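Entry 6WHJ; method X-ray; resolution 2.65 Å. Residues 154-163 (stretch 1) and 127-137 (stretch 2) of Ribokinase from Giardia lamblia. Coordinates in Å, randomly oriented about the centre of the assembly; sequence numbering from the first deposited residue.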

# COMPACT_ATOMS: atom_id res chain seq x y z
N LEU B 154 -25.36 6.27 -14.26
CA LEU B 154 -26.62 5.62 -13.96
C LEU B 154 -27.26 6.21 -12.71
O LEU B 154 -28.47 6.46 -12.69
CB LEU B 154 -26.44 4.11 -13.82
CG LEU B 154 -26.01 3.29 -15.04
CD1 LEU B 154 -25.81 1.83 -14.67
CD2 LEU B 154 -27.00 3.43 -16.17
N PHE B 155 -26.46 6.47 -11.67
CA PHE B 155 -27.03 7.10 -10.48
C PHE B 155 -27.50 8.52 -10.76
O PHE B 155 -28.49 8.96 -10.18
CB PHE B 155 -26.03 7.12 -9.32
CG PHE B 155 -25.97 5.82 -8.57
CD1 PHE B 155 -27.06 5.38 -7.85
CD2 PHE B 155 -24.81 5.06 -8.58
CE1 PHE B 155 -27.01 4.18 -7.17
CE2 PHE B 155 -24.75 3.86 -7.89
CZ PHE B 155 -25.85 3.42 -7.19
N VAL B 156 -26.79 9.24 -11.64
CA VAL B 156 -27.22 10.57 -12.04
C VAL B 156 -28.62 10.53 -12.63
O VAL B 156 -29.47 11.38 -12.32
CB VAL B 156 -26.20 11.18 -13.02
CG1 VAL B 156 -26.82 12.28 -13.86
CG2 VAL B 156 -24.99 11.72 -12.26
N GLU B 157 -28.90 9.54 -13.47
CA GLU B 157 -30.24 9.44 -14.04
C GLU B 157 -31.29 9.16 -12.96
O GLU B 157 -32.38 9.73 -12.99
CB GLU B 157 -30.27 8.39 -15.14
CG GLU B 157 -31.65 8.18 -15.72
CD GLU B 157 -32.22 9.43 -16.38
OE1 GLU B 157 -31.43 10.30 -16.82
OE2 GLU B 157 -33.47 9.54 -16.45
N VAL B 158 -30.95 8.33 -11.98
CA VAL B 158 -31.89 8.08 -10.88
C VAL B 158 -32.19 9.38 -10.15
O VAL B 158 -33.36 9.69 -9.86
CB VAL B 158 -31.32 7.03 -9.92
CG1 VAL B 158 -32.17 6.95 -8.67
CG2 VAL B 158 -31.26 5.67 -10.61
N ILE B 159 -31.16 10.17 -9.87
CA ILE B 159 -31.34 11.41 -9.12
C ILE B 159 -32.16 12.41 -9.94
O ILE B 159 -33.03 13.11 -9.40
CB ILE B 159 -29.97 11.97 -8.73
CG1 ILE B 159 -29.25 10.97 -7.81
CG2 ILE B 159 -30.12 13.30 -8.01
CD1 ILE B 159 -27.80 11.33 -7.55
N LYS B 160 -31.92 12.48 -11.25
CA LYS B 160 -32.71 13.35 -12.11
C LYS B 160 -34.19 13.00 -12.02
O LYS B 160 -35.04 13.89 -11.94
CB LYS B 160 -32.21 13.26 -13.56
CG LYS B 160 -32.95 14.12 -14.59
CD LYS B 160 -32.41 13.88 -15.99
CE LYS B 160 -33.07 14.75 -17.04
NZ LYS B 160 -32.75 14.31 -18.44
N GLN B 161 -34.50 11.70 -12.00
CA GLN B 161 -35.88 11.26 -11.84
C GLN B 161 -36.41 11.52 -10.44
O GLN B 161 -37.61 11.77 -10.27
CB GLN B 161 -35.99 9.77 -12.17
CG GLN B 161 -36.11 9.44 -13.65
CD GLN B 161 -35.97 7.95 -13.92
OE1 GLN B 161 -36.59 7.12 -13.25
NE2 GLN B 161 -35.18 7.61 -14.93
N ALA B 162 -35.54 11.47 -9.42
CA ALA B 162 -35.99 11.72 -8.06
C ALA B 162 -36.27 13.20 -7.83
O ALA B 162 -37.21 13.56 -7.12
CB ALA B 162 -34.96 11.21 -7.05
N LYS B 163 -35.47 14.09 -8.45
CA LYS B 163 -35.73 15.51 -8.23
C LYS B 163 -37.01 15.96 -8.92
O LYS B 163 -37.69 16.88 -8.44
CB LYS B 163 -34.54 16.36 -8.67
CG LYS B 163 -33.29 16.09 -7.84
CD LYS B 163 -32.19 17.14 -7.95
CE LYS B 163 -32.02 17.71 -9.33
NZ LYS B 163 -31.22 18.97 -9.24
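Stretch 2 127-137: LVPDLMAVLVK

Stretch 2 reaches the helix formed by residues 154-163 through a turn followed by a short helix. Its first residues form a loop: V128, with phi/psi of -126/71°, opens a type I beta turn that runs to L131 and is closed by a hydrogen bond from L131 N to V128 O of 3.2 Å. The chain then winds into a short helix that runs through L135, in which L135 N bonds to L131 O at 3.0 Å. V136 N continues the pattern with a bond to M132 O at 3.1 Å. The helix of stretch 1 is regular throughout and extends beyond both ends of the segment. The two helices run in broadly the same direction, with a crossing angle of -44° and a closest axial approach of 9.7 Å. No hydrogen bond links the two stretches; the contact is one of apolar packing and buries 382 Å² in all, both sides summed.

M132 is the residue of stretch 2 most covered by the partner. Its CA-to-CB bond points sideways, but the side chain, with chi angles t, p and p, brings its end nearer to the helix of stretch 1. There the terminal methyl lies in a corner made by successive turns: M132 CE is 3.6 Å from V158 O, 3.8 Å from V158 CG1 and 3.8 Å from Q161 CB. The sulfur, M132 SD, sits 3.9 Å from A162 CB, so that the side chain touches V158, Q161 and A162, residues spread over about one helical turn. Q161 contributes to this contact through its aliphatic part, while its amide turns back along its own helix, Q161 NE2 donating a hydrogen bond of 3.0 Å to E157 OE2.

A162 contributes the largest covered area on stretch 1. Its CA-to-CB bond points toward stretch 2, and the backbones come close here: the CA atoms of A162 and V136 are 5.5 Å apart, the nearest such pair in the register. Besides the methionine sulfur, A162 CB meets L135 CB at 3.8 Å, and V136 makes a more distant contact, its CG1 lying 4.5 Å from A162 O.

The CA-to-CB bond of L135, the second most covered residue of stretch 2, also points toward the partner. Beyond its beta carbon it reaches back one turn along stretch 1, placing L135 CD1 3.7 Å from V158 CG1 and 4.3 Å from I159 CG1. V158 is thus a shared neighbour of M132 and L135, and it also touches L131, with V158 CG1 4.3 Å from L131 CD2.

Nearer the start of both stretches, F155 completes the packing. Although its CA-to-CB bond is directed sideways, the ring extends to stretch 2 and presents its edge, with F155 CE1 3.6 Å from L131 CD2 and 4.0 Å from V128 CG2. The beta turn thereby takes part in the same apolar contact as the helix that follows it.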

# COMPACT_ATOMS: atom_id res chain seq x y z
N LEU B 127 -28.25 -2.65 -8.18
CA LEU B 127 -27.83 -3.29 -6.93
C LEU B 127 -28.62 -2.77 -5.73
O LEU B 127 -28.72 -3.47 -4.72
CB LEU B 127 -26.33 -3.07 -6.70
CG LEU B 127 -25.75 -3.89 -5.56
CD1 LEU B 127 -25.90 -5.36 -5.88
CD2 LEU B 127 -24.29 -3.51 -5.28
N VAL B 128 -29.16 -1.56 -5.82
CA VAL B 128 -29.91 -0.95 -4.73
C VAL B 128 -31.27 -0.55 -5.31
O VAL B 128 -31.56 0.64 -5.46
CB VAL B 128 -29.16 0.24 -4.11
CG1 VAL B 128 -28.10 -0.26 -3.15
CG2 VAL B 128 -28.50 1.09 -5.18
N PRO B 129 -32.12 -1.53 -5.62
CA PRO B 129 -33.34 -1.23 -6.40
C PRO B 129 -34.33 -0.33 -5.69
O PRO B 129 -35.22 0.21 -6.35
CB PRO B 129 -33.93 -2.62 -6.65
CG PRO B 129 -33.40 -3.46 -5.54
CD PRO B 129 -32.02 -2.96 -5.29
N ASP B 130 -34.24 -0.20 -4.36
CA ASP B 130 -35.21 0.58 -3.60
C ASP B 130 -34.70 1.97 -3.25
O ASP B 130 -35.26 2.63 -2.37
CB ASP B 130 -35.60 -0.18 -2.33
CG ASP B 130 -36.35 -1.45 -2.66
OD1 ASP B 130 -37.30 -1.37 -3.46
OD2 ASP B 130 -35.97 -2.52 -2.14
N LEU B 131 -33.67 2.45 -3.96
CA LEU B 131 -33.10 3.75 -3.66
C LEU B 131 -34.09 4.87 -3.95
O LEU B 131 -34.14 5.86 -3.22
CB LEU B 131 -31.82 3.94 -4.47
CG LEU B 131 -31.12 5.30 -4.43
CD1 LEU B 131 -30.64 5.60 -3.02
CD2 LEU B 131 -29.96 5.31 -5.41
N MET B 132 -34.87 4.72 -5.02
CA MET B 132 -35.80 5.78 -5.44
C MET B 132 -36.76 6.14 -4.31
O MET B 132 -37.08 7.31 -4.10
CB MET B 132 -36.56 5.34 -6.69
CG MET B 132 -37.55 6.37 -7.22
SD MET B 132 -36.76 7.88 -7.86
CE MET B 132 -35.89 7.22 -9.30
N ALA B 133 -37.23 5.14 -3.56
CA ALA B 133 -38.17 5.40 -2.49
C ALA B 133 -37.56 6.29 -1.41
O ALA B 133 -38.25 7.14 -0.83
CB ALA B 133 -38.66 4.08 -1.87
N VAL B 134 -36.26 6.12 -1.14
CA VAL B 134 -35.59 6.93 -0.13
C VAL B 134 -35.33 8.33 -0.66
O VAL B 134 -35.53 9.32 0.05
CB VAL B 134 -34.29 6.24 0.32
CG1 VAL B 134 -33.63 7.03 1.44
CG2 VAL B 134 -34.54 4.81 0.75
N LEU B 135 -34.91 8.44 -1.92
CA LEU B 135 -34.53 9.72 -2.49
C LEU B 135 -35.70 10.68 -2.60
O LEU B 135 -35.52 11.90 -2.45
CB LEU B 135 -33.91 9.50 -3.87
CG LEU B 135 -32.46 9.05 -3.97
CD1 LEU B 135 -32.09 8.76 -5.44
CD2 LEU B 135 -31.55 10.14 -3.40
N VAL B 136 -36.92 10.17 -2.84
CA VAL B 136 -38.07 11.06 -3.01
C VAL B 136 -38.56 11.63 -1.69
O VAL B 136 -39.48 12.47 -1.70
CB VAL B 136 -39.24 10.34 -3.72
CG1 VAL B 136 -38.82 9.90 -5.11
CG2 VAL B 136 -39.70 9.14 -2.90
N LYS B 137 -37.98 11.22 -0.56
CA LYS B 137 -38.30 11.80 0.73
C LYS B 137 -37.11 12.49 1.38
O LYS B 137 -37.25 13.03 2.49
CB LYS B 137 -38.86 10.73 1.68